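Local structure of chitin binding protein (Streptomyces lividans, 5FTZ) at residues A[88-93]-A[131-136]; A[4-9]-A[82-87]. The protein is a copper-dependent lytic polysaccharide monooxygenase of family AA10 that probably cleaves chitin chains by oxidation. One frame throughout, in Å; residues are numbered along the deposited sequence.

Contact 1. Residues A[88-93]-A[131-136]; sequences TARHAT and PPATLS. With CU (copper (II) ion), chain B.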
loop_
_atom_site.group_PDB
_atom_site.type_symbol
_atom_site.label_atom_id
_atom_site.label_comp_id
_atom_site.label_asym_id
_atom_site.label_seq_id
_atom_site.Cartn_x
_atom_site.Cartn_y
_atom_site.Cartn_z
ATOM N N THR A 88 16.903 -3.182 -10.326
ATOM C CA THR A 88 17.900 -2.486 -9.527
ATOM C C THR A 88 17.267 -1.885 -8.277
ATOM O O THR A 88 18.014 -1.532 -7.356
ATOM C CB THR A 88 18.579 -1.376 -10.324
ATOM O OG1 THR A 88 17.589 -0.466 -10.779
ATOM C CG2 THR A 88 19.248 -1.933 -11.571
ATOM N N ALA A 89 15.933 -1.716 -8.255
ATOM C CA ALA A 89 15.192 -1.318 -7.050
ATOM C C ALA A 89 13.865 -2.105 -7.043
ATOM O O ALA A 89 13.017 -1.939 -7.959
ATOM C CB ALA A 89 14.977 0.159 -7.003
ATOM N N ARG A 90 13.655 -2.937 -6.022
ATOM C CA ARG A 90 12.531 -3.915 -5.973
ATOM C C ARG A 90 11.243 -3.380 -5.297
ATOM O O ARG A 90 10.853 -3.790 -4.199
ATOM C CB ARG A 90 12.996 -5.139 -5.222
ATOM C CG ARG A 90 14.058 -5.929 -5.978
ATOM C CD ARG A 90 14.937 -6.694 -5.023
ATOM N NE ARG A 90 14.181 -7.640 -4.245
ATOM C CZ ARG A 90 14.691 -8.377 -3.272
ATOM N NH1 ARG A 90 16.005 -8.332 -2.988
ATOM N NH2 ARG A 90 13.882 -9.181 -2.602
ATOM N N HIS A 91 10.581 -2.500 -5.978
ATOM C CA HIS A 91 9.473 -1.778 -5.357
ATOM C C HIS A 91 8.287 -2.694 -5.150
ATOM O O HIS A 91 8.089 -3.663 -5.918
ATOM C CB HIS A 91 8.969 -0.709 -6.306
ATOM C CG HIS A 91 9.981 0.307 -6.706
ATOM N ND1 HIS A 91 10.647 1.088 -5.788
ATOM C CD2 HIS A 91 10.459 0.658 -7.929
ATOM C CE1 HIS A 91 11.475 1.892 -6.415
ATOM N NE2 HIS A 91 11.394 1.636 -7.711
ATOM N N ALA A 92 7.496 -2.427 -4.134
ATOM C CA ALA A 92 6.168 -3.013 -3.979
ATOM C C ALA A 92 5.437 -2.851 -5.316
ATOM O O ALA A 92 5.440 -1.785 -5.922
ATOM C CB ALA A 92 5.392 -2.334 -2.867
ATOM N N THR A 93 4.767 -3.921 -5.755
ATOM C CA THR A 93 4.283 -4.025 -7.097
ATOM C C THR A 93 2.787 -4.305 -7.106
ATOM O O THR A 93 2.309 -5.215 -6.389
ATOM C CB THR A 93 5.039 -5.169 -7.801
ATOM O OG1 THR A 93 6.429 -4.726 -7.888
ATOM C CG2 THR A 93 4.484 -5.458 -9.204
ATOM N N PRO A 131 9.044 -7.864 -5.588
ATOM C CA PRO A 131 9.601 -8.967 -6.318
ATOM C C PRO A 131 11.019 -9.291 -5.853
ATOM O O PRO A 131 11.666 -8.405 -5.313
ATOM C CB PRO A 131 9.630 -8.462 -7.764
ATOM C CG PRO A 131 9.803 -6.971 -7.612
ATOM C CD PRO A 131 8.982 -6.624 -6.411
ATOM N N PRO A 132 11.489 -10.505 -6.168
ATOM C CA PRO A 132 12.952 -10.785 -6.040
ATOM C C PRO A 132 13.734 -9.921 -7.037
ATOM O O PRO A 132 13.130 -9.408 -7.994
ATOM C CB PRO A 132 13.016 -12.245 -6.431
ATOM C CG PRO A 132 11.835 -12.451 -7.396
ATOM C CD PRO A 132 10.750 -11.567 -6.844
ATOM N N ALA A 133 15.053 -9.766 -6.874
ATOM C CA ALA A 133 15.856 -8.986 -7.813
ATOM C C ALA A 133 15.855 -9.508 -9.228
ATOM O O ALA A 133 16.044 -8.726 -10.186
ATOM C CB ALA A 133 17.277 -8.917 -7.303
ATOM N N THR A 134 15.625 -10.788 -9.422
ATOM C CA THR A 134 15.420 -11.388 -10.745
ATOM C C THR A 134 14.115 -12.153 -10.634
ATOM O O THR A 134 14.039 -13.088 -9.829
ATOM C CB THR A 134 16.516 -12.391 -11.185
ATOM O OG1 THR A 134 17.810 -11.755 -11.174
ATOM C CG2 THR A 134 16.258 -12.917 -12.573
ATOM N N LEU A 135 13.105 -11.757 -11.391
ATOM C CA LEU A 135 11.784 -12.388 -11.379
ATOM C C LEU A 135 11.557 -13.070 -12.664
ATOM O O LEU A 135 11.545 -12.398 -13.735
ATOM C CB LEU A 135 10.668 -11.371 -11.155
ATOM C CG LEU A 135 9.251 -11.939 -11.177
ATOM C CD1 LEU A 135 8.945 -12.976 -10.111
ATOM C CD2 LEU A 135 8.289 -10.783 -11.032
ATOM N N SER A 136 11.263 -14.368 -12.619
ATOM C CA SER A 136 10.965 -15.173 -13.780
ATOM C C SER A 136 9.572 -15.735 -13.582
ATOM O O SER A 136 9.270 -16.298 -12.517
ATOM C CB SER A 136 11.929 -16.330 -13.888
ATOM O OG SER A 136 13.228 -15.911 -14.226
HETATM CU CU CU B . 12.527 2.172 -9.149
#

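Contact 2. Residues A[4-9]-A[82-87]; sequences TDLPVS and TFRWQF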
loop_
_atom_site.group_PDB
_atom_site.type_symbol
_atom_site.label_atom_id
_atom_site.label_comp_id
_atom_site.label_asym_id
_atom_site.label_seq_id
_atom_site.Cartn_x
_atom_site.Cartn_y
_atom_site.Cartn_z
ATOM N N THR A 4 13.041 -5.811 -18.690
ATOM C CA THR A 4 12.964 -7.221 -19.056
ATOM C C THR A 4 14.236 -7.634 -19.790
ATOM O O THR A 4 14.722 -6.939 -20.697
ATOM C CB THR A 4 11.767 -7.508 -19.960
ATOM O OG1 THR A 4 11.702 -6.469 -20.904
ATOM C CG2 THR A 4 10.445 -7.554 -19.184
ATOM N N ASP A 5 14.730 -8.797 -19.415
ATOM C CA ASP A 5 15.812 -9.415 -20.196
ATOM C C ASP A 5 15.380 -10.689 -20.916
ATOM O O ASP A 5 16.113 -11.137 -21.754
ATOM C CB ASP A 5 17.131 -9.578 -19.408
ATOM C CG ASP A 5 17.082 -10.611 -18.432
ATOM O OD1 ASP A 5 16.025 -11.079 -18.054
ATOM O OD2 ASP A 5 18.171 -11.067 -17.971
ATOM N N LEU A 6 14.149 -11.142 -20.694
ATOM C CA LEU A 6 13.548 -12.207 -21.514
ATOM C C LEU A 6 12.095 -11.864 -21.757
ATOM O O LEU A 6 11.326 -11.779 -20.785
ATOM C CB LEU A 6 13.610 -13.616 -20.875
ATOM C CG LEU A 6 14.976 -14.188 -20.706
ATOM C CD1 LEU A 6 14.928 -15.401 -19.815
ATOM C CD2 LEU A 6 15.609 -14.511 -22.067
ATOM N N PRO A 7 11.665 -11.637 -23.018
ATOM C CA PRO A 7 12.508 -11.451 -24.192
ATOM C C PRO A 7 13.260 -10.116 -24.021
ATOM O O PRO A 7 12.682 -9.165 -23.475
ATOM C CB PRO A 7 11.465 -11.353 -25.327
ATOM C CG PRO A 7 10.219 -10.828 -24.700
ATOM C CD PRO A 7 10.262 -11.254 -23.256
ATOM N N VAL A 8 14.504 -10.075 -24.440
ATOM C CA VAL A 8 15.336 -8.909 -24.158
ATOM C C VAL A 8 14.727 -7.638 -24.725
ATOM O O VAL A 8 14.345 -7.578 -25.901
ATOM C CB VAL A 8 16.793 -9.142 -24.568
ATOM C CG1 VAL A 8 16.939 -9.277 -26.045
ATOM C CG2 VAL A 8 17.651 -8.041 -24.007
ATOM N N SER A 9 14.666 -6.598 -23.909
ATOM C CA SER A 9 14.059 -5.325 -24.275
ATOM C C SER A 9 15.034 -4.404 -24.952
ATOM O O SER A 9 16.244 -4.563 -24.885
ATOM C CB SER A 9 13.482 -4.658 -23.044
ATOM O OG SER A 9 14.492 -4.485 -22.034
ATOM N N THR A 82 9.282 -18.272 -20.410
ATOM C CA THR A 82 9.690 -17.562 -19.178
ATOM C C THR A 82 9.971 -16.113 -19.468
ATOM O O THR A 82 10.922 -15.792 -20.178
ATOM C CB THR A 82 10.907 -18.225 -18.568
ATOM O OG1 THR A 82 10.511 -19.510 -18.076
ATOM C CG2 THR A 82 11.464 -17.424 -17.416
ATOM N N PHE A 83 9.142 -15.233 -18.906
ATOM C CA PHE A 83 9.363 -13.798 -18.976
ATOM C C PHE A 83 10.198 -13.432 -17.773
ATOM O O PHE A 83 9.949 -13.959 -16.674
ATOM C CB PHE A 83 8.005 -13.052 -18.991
ATOM C CG PHE A 83 7.239 -13.294 -20.225
ATOM C CD1 PHE A 83 6.366 -14.395 -20.320
ATOM C CD2 PHE A 83 7.381 -12.472 -21.315
ATOM C CE1 PHE A 83 5.684 -14.646 -21.485
ATOM C CE2 PHE A 83 6.677 -12.725 -22.479
ATOM C CZ PHE A 83 5.841 -13.817 -22.559
ATOM N N ARG A 84 11.224 -12.592 -17.942
ATOM C CA ARG A 84 12.112 -12.309 -16.850
ATOM C C ARG A 84 12.459 -10.820 -16.787
ATOM O O ARG A 84 12.799 -10.207 -17.815
ATOM C CB ARG A 84 13.382 -13.130 -17.005
ATOM C CG ARG A 84 14.345 -13.039 -15.844
ATOM C CD ARG A 84 15.503 -14.040 -15.921
ATOM N NE ARG A 84 16.455 -13.657 -16.911
ATOM C CZ ARG A 84 17.294 -14.485 -17.542
ATOM N NH1 ARG A 84 17.275 -15.795 -17.300
ATOM N NH2 ARG A 84 18.136 -14.002 -18.433
ATOM N N TRP A 85 12.375 -10.297 -15.574
ATOM C CA TRP A 85 12.764 -8.944 -15.213
ATOM C C TRP A 85 14.016 -8.995 -14.396
ATOM O O TRP A 85 14.174 -9.876 -13.495
ATOM C CB TRP A 85 11.694 -8.250 -14.360
ATOM C CG TRP A 85 10.448 -7.816 -15.130
ATOM C CD1 TRP A 85 9.419 -8.651 -15.543
ATOM C CD2 TRP A 85 10.134 -6.540 -15.635
ATOM N NE1 TRP A 85 8.507 -7.962 -16.258
ATOM C CE2 TRP A 85 8.866 -6.637 -16.279
ATOM C CE3 TRP A 85 10.755 -5.307 -15.557
ATOM C CZ2 TRP A 85 8.283 -5.518 -16.916
ATOM C CZ3 TRP A 85 10.167 -4.206 -16.165
ATOM C CH2 TRP A 85 8.919 -4.322 -16.813
ATOM N N GLN A 86 14.832 -7.969 -14.544
ATOM C CA GLN A 86 15.976 -7.713 -13.653
ATOM C C GLN A 86 15.709 -6.381 -13.008
ATOM O O GLN A 86 15.341 -5.401 -13.684
ATOM C CB GLN A 86 17.284 -7.627 -14.447
ATOM C CG GLN A 86 17.632 -8.880 -15.206
ATOM C CD GLN A 86 18.014 -10.092 -14.403
ATOM O OE1 GLN A 86 18.196 -10.020 -13.187
ATOM N NE2 GLN A 86 18.148 -11.214 -15.087
ATOM N N PHE A 87 15.784 -6.289 -11.667
ATOM C CA PHE A 87 15.502 -5.057 -10.989
ATOM C C PHE A 87 16.768 -4.482 -10.295
ATOM O O PHE A 87 17.567 -5.233 -9.753
ATOM C CB PHE A 87 14.460 -5.299 -9.899
ATOM C CG PHE A 87 13.170 -5.863 -10.414
ATOM C CD1 PHE A 87 12.295 -5.116 -11.154
ATOM C CD2 PHE A 87 12.852 -7.205 -10.207
ATOM C CE1 PHE A 87 11.111 -5.670 -11.614
ATOM C CE2 PHE A 87 11.683 -7.742 -10.673
ATOM C CZ PHE A 87 10.803 -6.985 -11.387
#

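Contact 1. Residues A[88-93]-A[131-136]
Arg90 meets the 131-136 segment with two parts of its guanidinium: the amide N of Ala133 lies over one face, offset toward the rim, while the carbonyl O of Pro131 sits at the edge, near the plane. Only the edge contact is a hydrogen bond, from Arg90 NE to Pro131 O at 2.8 Å with an N-H...O angle of 158°, and NE lies in the plane of that carbonyl. Ala133 N, 3.5 Å from Arg90 NE, is a second donor and merely packs. The Arg90 chain bends at chi3 (61°), which brings NE round toward the carbonyl, and the CD carbon on the way rests 4.0 Å from Ala133 CB. The second flat group, the imidazole of His91, has Ala89 O over one face, again toward the rim, and binds copper through NE2 at 1.9 Å. With His1, whose terminal amine N is also a ligand, this forms the histidine brace that defines lytic polysaccharide monooxygenases. Arg90 is the centre of an inverse gamma turn, closed by a weak bond from His91 N to Ala89 O; Arg90 faces the 131-136 segment, while the next residue, His91, turns to the metal. Behind the ligand, the backbone O of His91 meets Pro131 CD at 3.1 Å and accepts a bond from Thr93 OG1 at 2.8 Å, the donor tilted 32° from the carbonyl plane. Thr93 OG1 also touches Pro131 CD at 3.5 Å, the two side chains crossing at about a right angle. Trp155 NE1 is a further hydrogen-bond partner of this hydroxyl, and Tyr126 packs on both Thr93 and Pro131.

Contact 2. Residues A[4-9]-A[82-87]
Arg84 grips the Asp5 carboxylate side-on with two nitrogens in a salt bridge: Arg84 NE reaches Asp5 OD1 at 2.9 Å on its syn side, and Arg84 NH2 reaches Asp5 OD2 at 3.0 Å from above the carboxylate plane. The two flat groups are turned 54° from each other. Gln86 NE2 approaches the opposite face of that carboxylate and donates to Asp5 OD2 at 2.9 Å, its amide plane turned 90° from the carboxylate, so OD2 takes two donors; Gln86 OE1 is bonded to Thr134 OG1. A bend at chi3 (74°) turns Arg84 NE toward the aspartate, and Leu6 CD1 lies over the centre of one guanidinium face, 3.4 Å from Arg84 CZ. An alanine in place of Arg84 would probably leave the Asp5 carboxylate with Gln86 as its one partner across this contact and take away the flat surface under Leu6 CD1. In the backbone, Arg84 O accepts from Asp5 N at 2.9 Å and weakly from Leu6 N at 3.3 Å, while Arg84 N donates back to Leu6 O. On the other sheet face, Thr4 CG2 makes a CH-pi contact, lying over the indole face of Trp85, 3.5 Å from the centroid of the five-membered ring; the indole NE1 is bonded to Tyr98 OH. Pro7, after a cis peptide bond, packs its CD against Phe83 CD2. Ser9, at the N-cap position of helix 10-15, donates to Thr4 O with both its N and OG. Because Asp5 and Leu6 both face Arg84, the antiparallel register slips by one residue, which defines a classic beta bulge, here between strands 2-6 and 80-87 of the beta-sandwich core characteristic of AA10 enzymes.

In the fold
Contact 2 (4-9 with 82-87) is complete in sequence before contact 1 (88-93 with 131-136) begins, and segments 82-87 and 88-93 are consecutive: strand 80-87 runs directly into the loop carrying the copper ligand. The centres lie 12 Å apart. Both contacts reach the three-stranded antiparallel sheet ordered 2-6, 80-87, 134-140: contact 2 pairs the first two strands, contact 1 enters only through the start of the third, while Thr93 opens strand 93-100 of the second sheet. They meet directly: Ala133 O is 2.9 Å from Phe87 N, a probable hydrogen bond, and Ser136 OG packs on Arg84 CD. The sheet thus links the copper-binding loop to the strand that follows the amino terminus, itself a copper ligand.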